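Local coordinates for methyltransferase (Pyrococcus horikoshii, PDB 1IXK), which probably methylates cytidine at carbon 5 in tRNA, using S-adenosyl-L-methionine as the methyl donor, at residues A[124-133]-A[148-159]; A[176-184]-A[224-235]. All blocks are in the same frame, centred on the assembly; numbering follows the deposited sequence.

Contact 1: residues A[124-133]-A[148-159]; sequences DMAAAPGGKT and AFDVDENRLRET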
# COMPACT_ATOMS: atom_id res chain seq x y z
N ASP A 124 -0.91 -12.32 -3.01
CA ASP A 124 -0.34 -10.98 -3.01
C ASP A 124 0.04 -10.79 -4.48
O ASP A 124 0.91 -11.50 -4.98
CB ASP A 124 0.91 -10.90 -2.13
CG ASP A 124 1.43 -9.48 -1.99
OD1 ASP A 124 1.09 -8.63 -2.86
OD2 ASP A 124 2.17 -9.20 -1.02
N MSE A 125 -0.62 -9.88 -5.17
CA MSE A 125 -0.34 -9.67 -6.58
C MSE A 125 0.75 -8.63 -6.86
O MSE A 125 0.90 -8.17 -7.99
CB MSE A 125 -1.62 -9.29 -7.32
CG MSE A 125 -2.59 -10.46 -7.52
SE MSE A 125 -4.07 -9.95 -8.41
CE MSE A 125 -3.42 -9.90 -10.13
N ALA A 126 1.51 -8.28 -5.83
CA ALA A 126 2.58 -7.30 -5.97
C ALA A 126 3.63 -7.73 -6.99
O ALA A 126 3.86 -8.92 -7.19
CB ALA A 126 3.25 -7.05 -4.62
N ALA A 127 4.26 -6.75 -7.62
CA ALA A 127 5.31 -7.02 -8.59
C ALA A 127 6.56 -7.41 -7.81
O ALA A 127 7.36 -8.23 -8.26
CB ALA A 127 5.58 -5.79 -9.44
N ALA A 128 6.72 -6.81 -6.64
CA ALA A 128 7.86 -7.09 -5.78
C ALA A 128 7.38 -7.47 -4.38
O ALA A 128 7.44 -6.67 -3.45
CB ALA A 128 8.77 -5.87 -5.71
N PRO A 129 6.89 -8.71 -4.23
CA PRO A 129 6.39 -9.20 -2.93
C PRO A 129 7.48 -9.07 -1.87
O PRO A 129 8.66 -9.24 -2.17
CB PRO A 129 6.05 -10.66 -3.21
CG PRO A 129 5.78 -10.68 -4.68
CD PRO A 129 6.83 -9.77 -5.25
N GLY A 130 7.08 -8.78 -0.64
CA GLY A 130 8.06 -8.66 0.43
C GLY A 130 7.47 -8.29 1.78
O GLY A 130 6.93 -9.15 2.48
N GLY A 131 7.58 -7.02 2.14
CA GLY A 131 7.07 -6.55 3.41
C GLY A 131 5.60 -6.79 3.65
O GLY A 131 5.21 -7.24 4.72
N LYS A 132 4.76 -6.48 2.66
CA LYS A 132 3.32 -6.68 2.83
C LYS A 132 2.96 -8.16 2.87
O LYS A 132 2.02 -8.55 3.54
CB LYS A 132 2.55 -6.01 1.69
CG LYS A 132 2.65 -4.49 1.68
CD LYS A 132 1.63 -3.90 0.72
CE LYS A 132 1.87 -2.42 0.50
NZ LYS A 132 3.22 -2.20 -0.08
N THR A 133 3.72 -8.97 2.14
CA THR A 133 3.46 -10.40 2.11
C THR A 133 3.68 -11.02 3.49
O THR A 133 2.88 -11.84 3.94
CB THR A 133 4.37 -11.11 1.09
OG1 THR A 133 4.34 -10.40 -0.15
CG2 THR A 133 3.89 -12.54 0.87
N ALA A 148 2.45 -15.68 -3.94
CA ALA A 148 3.06 -14.42 -4.36
C ALA A 148 3.87 -14.67 -5.64
O ALA A 148 4.33 -15.79 -5.88
CB ALA A 148 3.97 -13.87 -3.27
N PHE A 149 4.03 -13.63 -6.45
CA PHE A 149 4.73 -13.72 -7.72
C PHE A 149 5.79 -12.64 -7.90
O PHE A 149 5.55 -11.47 -7.58
CB PHE A 149 3.73 -13.61 -8.88
CG PHE A 149 2.55 -14.54 -8.78
CD1 PHE A 149 1.56 -14.33 -7.82
CD2 PHE A 149 2.41 -15.61 -9.66
CE1 PHE A 149 0.46 -15.18 -7.73
CE2 PHE A 149 1.31 -16.46 -9.59
CZ PHE A 149 0.33 -16.24 -8.62
N ASP A 150 6.95 -13.02 -8.43
CA ASP A 150 8.03 -12.07 -8.69
C ASP A 150 8.76 -12.55 -9.94
O ASP A 150 9.21 -13.69 -10.00
CB ASP A 150 9.01 -12.03 -7.52
CG ASP A 150 9.91 -10.79 -7.56
OD1 ASP A 150 10.19 -10.27 -8.66
OD2 ASP A 150 10.35 -10.34 -6.47
N VAL A 151 8.87 -11.69 -10.95
CA VAL A 151 9.55 -12.06 -12.19
C VAL A 151 11.07 -11.99 -12.03
O VAL A 151 11.82 -12.49 -12.88
CB VAL A 151 9.14 -11.13 -13.35
CG1 VAL A 151 7.63 -11.22 -13.58
CG2 VAL A 151 9.55 -9.69 -13.05
N ASP A 152 11.53 -11.39 -10.94
CA ASP A 152 12.96 -11.24 -10.66
C ASP A 152 13.42 -12.32 -9.69
O ASP A 152 13.16 -12.23 -8.49
CB ASP A 152 13.22 -9.86 -10.04
CG ASP A 152 14.70 -9.55 -9.89
OD1 ASP A 152 15.45 -10.43 -9.43
OD2 ASP A 152 15.11 -8.42 -10.21
N GLU A 153 14.12 -13.33 -10.20
CA GLU A 153 14.59 -14.43 -9.36
C GLU A 153 15.50 -14.00 -8.21
O GLU A 153 15.40 -14.53 -7.11
CB GLU A 153 15.31 -15.49 -10.19
CG GLU A 153 15.58 -16.77 -9.41
CD GLU A 153 14.31 -17.55 -9.10
OE1 GLU A 153 13.68 -18.05 -10.06
OE2 GLU A 153 13.93 -17.66 -7.91
N ASN A 154 16.40 -13.05 -8.48
CA ASN A 154 17.32 -12.59 -7.45
C ASN A 154 16.55 -11.96 -6.29
O ASN A 154 16.86 -12.21 -5.13
CB ASN A 154 18.30 -11.56 -8.02
CG ASN A 154 19.19 -12.14 -9.09
OD1 ASN A 154 19.81 -13.18 -8.90
ND2 ASN A 154 19.25 -11.46 -10.24
N ARG A 155 15.55 -11.16 -6.62
CA ARG A 155 14.74 -10.50 -5.61
C ARG A 155 13.91 -11.55 -4.87
O ARG A 155 13.75 -11.48 -3.65
CB ARG A 155 13.82 -9.48 -6.28
CG ARG A 155 13.07 -8.57 -5.32
CD ARG A 155 12.52 -7.37 -6.07
NE ARG A 155 11.67 -7.76 -7.19
CZ ARG A 155 11.22 -6.92 -8.12
NH1 ARG A 155 11.55 -5.64 -8.06
NH2 ARG A 155 10.45 -7.37 -9.10
N LEU A 156 13.40 -12.53 -5.62
CA LEU A 156 12.60 -13.59 -5.03
C LEU A 156 13.46 -14.37 -4.02
O LEU A 156 12.99 -14.75 -2.95
CB LEU A 156 12.08 -14.53 -6.12
CG LEU A 156 11.02 -15.56 -5.72
CD1 LEU A 156 10.34 -16.11 -6.98
CD2 LEU A 156 11.67 -16.69 -4.92
N ARG A 157 14.72 -14.59 -4.37
CA ARG A 157 15.64 -15.30 -3.48
C ARG A 157 15.85 -14.50 -2.20
O ARG A 157 15.91 -15.06 -1.11
CB ARG A 157 16.98 -15.53 -4.18
CG ARG A 157 16.95 -16.61 -5.22
CD ARG A 157 18.18 -16.56 -6.10
NE ARG A 157 18.22 -17.67 -7.05
CZ ARG A 157 18.87 -17.63 -8.20
NH1 ARG A 157 19.53 -16.53 -8.56
NH2 ARG A 157 18.87 -18.69 -9.00
N GLU A 158 15.99 -13.19 -2.35
CA GLU A 158 16.20 -12.29 -1.23
C GLU A 158 14.99 -12.35 -0.30
O GLU A 158 15.12 -12.44 0.92
CB GLU A 158 16.40 -10.86 -1.74
CG GLU A 158 16.28 -9.77 -0.68
CD GLU A 158 16.34 -8.37 -1.28
OE1 GLU A 158 15.54 -8.07 -2.19
OE2 GLU A 158 17.19 -7.57 -0.83
N THR A 159 13.80 -12.28 -0.90
CA THR A 159 12.56 -12.32 -0.14
C THR A 159 12.42 -13.62 0.65
O THR A 159 11.99 -13.61 1.80
CB THR A 159 11.35 -12.16 -1.06
OG1 THR A 159 11.40 -10.87 -1.68
CG2 THR A 159 10.04 -12.27 -0.28
O HOH W 1 6.85 -9.52 -10.70
O HOH W 2 10.07 -10.81 -3.93

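Contact 2: residues A[176-184]-A[224-235]; sequences SSSLHIGEL and LQMRLLEKGLEV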
# COMPACT_ATOMS: atom_id res chain seq x y z
N SER A 176 7.12 -15.77 -11.67
CA SER A 176 6.24 -15.43 -12.77
C SER A 176 5.54 -14.12 -12.41
O SER A 176 5.70 -13.61 -11.31
CB SER A 176 5.21 -16.55 -12.97
OG SER A 176 4.22 -16.22 -13.93
N SER A 177 4.77 -13.58 -13.36
CA SER A 177 4.02 -12.35 -13.12
C SER A 177 2.67 -12.73 -12.51
O SER A 177 2.11 -13.77 -12.84
CB SER A 177 3.78 -11.62 -14.45
OG SER A 177 2.81 -10.60 -14.30
N SER A 178 2.16 -11.89 -11.61
CA SER A 178 0.88 -12.19 -10.98
C SER A 178 -0.26 -12.21 -12.00
O SER A 178 -1.36 -12.66 -11.70
CB SER A 178 0.57 -11.19 -9.86
OG SER A 178 0.56 -9.86 -10.35
N LEU A 179 0.01 -11.72 -13.20
CA LEU A 179 -1.02 -11.71 -14.25
C LEU A 179 -1.38 -13.13 -14.67
O LEU A 179 -2.42 -13.35 -15.28
CB LEU A 179 -0.55 -10.90 -15.46
CG LEU A 179 -0.61 -9.38 -15.32
CD1 LEU A 179 -0.02 -8.72 -16.56
CD2 LEU A 179 -2.05 -8.94 -15.13
N HIS A 180 -0.51 -14.09 -14.34
CA HIS A 180 -0.74 -15.50 -14.68
C HIS A 180 -1.45 -16.23 -13.54
O HIS A 180 -1.59 -17.45 -13.58
CB HIS A 180 0.60 -16.20 -14.95
CG HIS A 180 1.36 -15.63 -16.10
ND1 HIS A 180 0.93 -15.72 -17.41
CD2 HIS A 180 2.54 -14.95 -16.14
CE1 HIS A 180 1.81 -15.13 -18.20
NE2 HIS A 180 2.79 -14.65 -17.46
N ILE A 181 -1.89 -15.48 -12.54
CA ILE A 181 -2.55 -16.08 -11.39
C ILE A 181 -3.70 -17.01 -11.78
O ILE A 181 -3.94 -18.03 -11.14
CB ILE A 181 -3.04 -14.98 -10.41
CG1 ILE A 181 -3.44 -15.61 -9.07
CG2 ILE A 181 -4.20 -14.21 -11.03
CD1 ILE A 181 -3.62 -14.59 -7.95
N GLY A 182 -4.40 -16.68 -12.87
CA GLY A 182 -5.50 -17.52 -13.32
C GLY A 182 -5.11 -18.93 -13.73
O GLY A 182 -5.94 -19.84 -13.70
N GLU A 183 -3.85 -19.13 -14.11
CA GLU A 183 -3.40 -20.45 -14.54
C GLU A 183 -3.24 -21.44 -13.39
O GLU A 183 -3.03 -22.63 -13.62
CB GLU A 183 -2.09 -20.33 -15.32
CG GLU A 183 -2.28 -19.74 -16.72
CD GLU A 183 -0.99 -19.71 -17.52
OE1 GLU A 183 -0.11 -18.88 -17.20
OE2 GLU A 183 -0.87 -20.51 -18.47
N LEU A 184 -3.35 -20.94 -12.16
CA LEU A 184 -3.23 -21.80 -10.99
C LEU A 184 -4.53 -22.55 -10.73
O LEU A 184 -4.55 -23.55 -10.01
CB LEU A 184 -2.90 -20.96 -9.75
CG LEU A 184 -1.49 -20.37 -9.56
CD1 LEU A 184 -1.12 -19.46 -10.71
CD2 LEU A 184 -1.47 -19.61 -8.25
N LEU A 224 -2.28 -1.10 -16.76
CA LEU A 224 -1.74 -2.25 -16.05
C LEU A 224 -2.56 -2.51 -14.79
O LEU A 224 -2.82 -3.66 -14.43
CB LEU A 224 -0.28 -2.01 -15.68
CG LEU A 224 0.42 -3.13 -14.92
CD1 LEU A 224 0.32 -4.44 -15.69
CD2 LEU A 224 1.89 -2.74 -14.70
N GLN A 225 -2.97 -1.44 -14.11
CA GLN A 225 -3.77 -1.56 -12.89
C GLN A 225 -5.11 -2.22 -13.21
O GLN A 225 -5.58 -3.10 -12.49
CB GLN A 225 -4.02 -0.19 -12.27
CG GLN A 225 -2.80 0.42 -11.58
CD GLN A 225 -2.28 -0.45 -10.45
OE1 GLN A 225 -1.68 -1.50 -10.69
NE2 GLN A 225 -2.53 -0.02 -9.22
N MSE A 226 -5.74 -1.77 -14.30
CA MSE A 226 -7.01 -2.32 -14.73
C MSE A 226 -6.85 -3.81 -15.03
O MSE A 226 -7.66 -4.63 -14.61
CB MSE A 226 -7.51 -1.57 -15.98
CG MSE A 226 -8.00 -0.13 -15.73
SE MSE A 226 -8.39 0.79 -17.25
CE MSE A 226 -9.82 -0.07 -17.84
N ARG A 227 -5.79 -4.16 -15.75
CA ARG A 227 -5.54 -5.56 -16.10
C ARG A 227 -5.37 -6.41 -14.85
O ARG A 227 -5.93 -7.49 -14.75
CB ARG A 227 -4.28 -5.70 -16.95
CG ARG A 227 -4.39 -5.20 -18.37
CD ARG A 227 -3.04 -5.33 -19.08
NE ARG A 227 -3.08 -4.79 -20.44
CZ ARG A 227 -3.72 -5.36 -21.46
NH1 ARG A 227 -4.37 -6.51 -21.28
NH2 ARG A 227 -3.72 -4.78 -22.65
N LEU A 228 -4.57 -5.91 -13.91
CA LEU A 228 -4.32 -6.63 -12.67
C LEU A 228 -5.59 -6.79 -11.84
O LEU A 228 -5.87 -7.87 -11.33
CB LEU A 228 -3.25 -5.89 -11.85
CG LEU A 228 -1.84 -5.93 -12.44
CD1 LEU A 228 -0.94 -4.91 -11.75
CD2 LEU A 228 -1.28 -7.34 -12.29
N LEU A 229 -6.36 -5.71 -11.73
CA LEU A 229 -7.60 -5.76 -10.96
C LEU A 229 -8.59 -6.75 -11.55
O LEU A 229 -9.26 -7.48 -10.82
CB LEU A 229 -8.21 -4.36 -10.88
CG LEU A 229 -9.49 -4.22 -10.06
CD1 LEU A 229 -9.28 -4.74 -8.64
CD2 LEU A 229 -9.91 -2.76 -10.05
N GLU A 230 -8.68 -6.80 -12.88
CA GLU A 230 -9.59 -7.73 -13.53
C GLU A 230 -9.14 -9.18 -13.28
O GLU A 230 -9.97 -10.04 -12.98
CB GLU A 230 -9.68 -7.45 -15.03
CG GLU A 230 -10.48 -8.50 -15.80
CD GLU A 230 -10.98 -7.99 -17.14
OE1 GLU A 230 -10.28 -7.18 -17.78
OE2 GLU A 230 -12.08 -8.40 -17.55
N LYS A 231 -7.85 -9.46 -13.41
CA LYS A 231 -7.36 -10.81 -13.17
C LYS A 231 -7.58 -11.22 -11.71
O LYS A 231 -7.91 -12.37 -11.42
CB LYS A 231 -5.86 -10.92 -13.50
CG LYS A 231 -5.51 -10.73 -14.97
CD LYS A 231 -6.28 -11.68 -15.88
CE LYS A 231 -6.04 -13.14 -15.51
NZ LYS A 231 -6.82 -14.08 -16.37
N GLY A 232 -7.40 -10.28 -10.80
CA GLY A 232 -7.59 -10.56 -9.38
C GLY A 232 -9.04 -10.89 -9.06
O GLY A 232 -9.34 -11.87 -8.38
N LEU A 233 -9.96 -10.06 -9.55
CA LEU A 233 -11.37 -10.29 -9.30
C LEU A 233 -11.83 -11.61 -9.92
O LEU A 233 -12.69 -12.30 -9.38
CB LEU A 233 -12.20 -9.12 -9.85
CG LEU A 233 -12.01 -7.80 -9.10
CD1 LEU A 233 -12.78 -6.68 -9.80
CD2 LEU A 233 -12.48 -7.95 -7.66
N GLU A 234 -11.21 -11.96 -11.04
CA GLU A 234 -11.51 -13.20 -11.77
C GLU A 234 -11.29 -14.47 -10.93
O GLU A 234 -12.09 -15.40 -10.97
CB GLU A 234 -10.65 -13.26 -13.03
CG GLU A 234 -10.82 -14.52 -13.86
CD GLU A 234 -9.69 -14.70 -14.87
OE1 GLU A 234 -9.38 -13.73 -15.59
OE2 GLU A 234 -9.12 -15.81 -14.93
N VAL A 235 -10.19 -14.50 -10.19
CA VAL A 235 -9.86 -15.66 -9.37
C VAL A 235 -10.39 -15.55 -7.94
O VAL A 235 -10.18 -16.44 -7.12
CB VAL A 235 -8.33 -15.89 -9.32
CG1 VAL A 235 -7.79 -16.12 -10.73
CG2 VAL A 235 -7.64 -14.68 -8.69

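Contact 1: residues A[124-133]-A[148-159]
Ala128 sets its CB over one face of the Arg155 guanidinium, 3.6 Å from Arg155 CZ and above the centre of the group. The same guanidinium grips Asp150 side-on. Arg155 NH2 reaches Asp150 OD1 at 2.9 Å in a salt bridge, with the oxygen in the guanidinium plane. Arg155 NE goes to the syn lone pair of Asp150 OD2 at 3.0 Å, tilted 20° from that plane. From the opposite face of the carboxylate, Asp152 N donates to Asp150 OD1, an Asx turn. Pro129 lies obliquely across Asp150, its CD 3.8 Å from Asp150 OD2. Pro129 CG is 3.0 Å from Phe149 O, and its CB meets Ala148 CB. One water donates to Pro129 O and Asp150 OD2 and accepts from Thr159 OG1. A second donates to Ala127 O and accepts from Val151 N. Asp150 CG stands anti to the backbone N (chi1 -163°), which points the carboxylate at the arginine. An alanine in place of Asp150 is likely to leave the Arg155 guanidinium without its anion and free to turn under Ala128. The Asp150 carboxylate, held by Arg155, Asp152 N and water, thus sits beside the glycine-rich loop, consistent with the predicted S-adenosyl-L-methionine site of a Rossmann-like methyltransferase.

Contact 2: residues A[176-184]-A[224-235]
Leu179 and Leu228 meet at the tight end of this contact. Their side chains cross at about a right angle, and Leu179 CD2 comes within 3.3 Å of Leu228 CD2, closer than usual for two methyl groups. Leu228 CD2 also lies 3.7 Å from Ser178 OG. That hydroxyl is not left to the leucine, since it hydrogen-bonds to Met125 O in the loop after strand 121-124. At the other end, Val235 packs against the 3-10 segment 178-184. Its CG1 sits 3.7 Å from Gly182 CA, while its CG2 approaches Ile181 CD1 at 4.1 Å. Ile181 CG1 is anti to the backbone N (chi1 -167°), and this puts CG2 on the helix side, near Val235 CG1. Both Ile181 and Val235 are buried. Phe188 of strand 188-194 touches the two of them, and Phe149 of strand 145-149 also packs on Ile181.

The outer side is looser and more polar. Leu179 CD1 is 4.4 Å from Leu224 CD1, a distant touch. The Lys231 chain bends at chi2 and chi3 and runs across Leu179, with CE 3.6 Å from Leu179 O. Its NZ then forms a salt bridge with Glu234 OE1 at 2.7 Å, one turn along the same helix. The ion pair thus closes within the helix and does not span the contact. Glu234 and Arg227 are exposed, and the guanidinium of Arg227 turns away from segment 176-184. With no hydrogen bond between the segments, the loop before strand 188-194 is held to helix 215-235 by apolar packing, bordered by a charged pair.

Both contacts lie in the Rossmann-like methyltransferase part of the chain, with centres about 15 Å apart. Contact 1 closes before contact 2 opens. Contact 1 belongs to the beta-alpha-beta unit of strand 121-124, helix 131-139 and strand 145-149. Contact 2 joins the loop between strands 171-174 and 188-194 to helix 215-235. All these strands belong to the same mixed sheet. The two contacts also touch directly: Met125 CE packs on Leu228 O, and Phe149 CB packs on Ser176 O. The 176-184 segment thus joins the start of the predicted cofactor loop, at Met125, to helix 215-235.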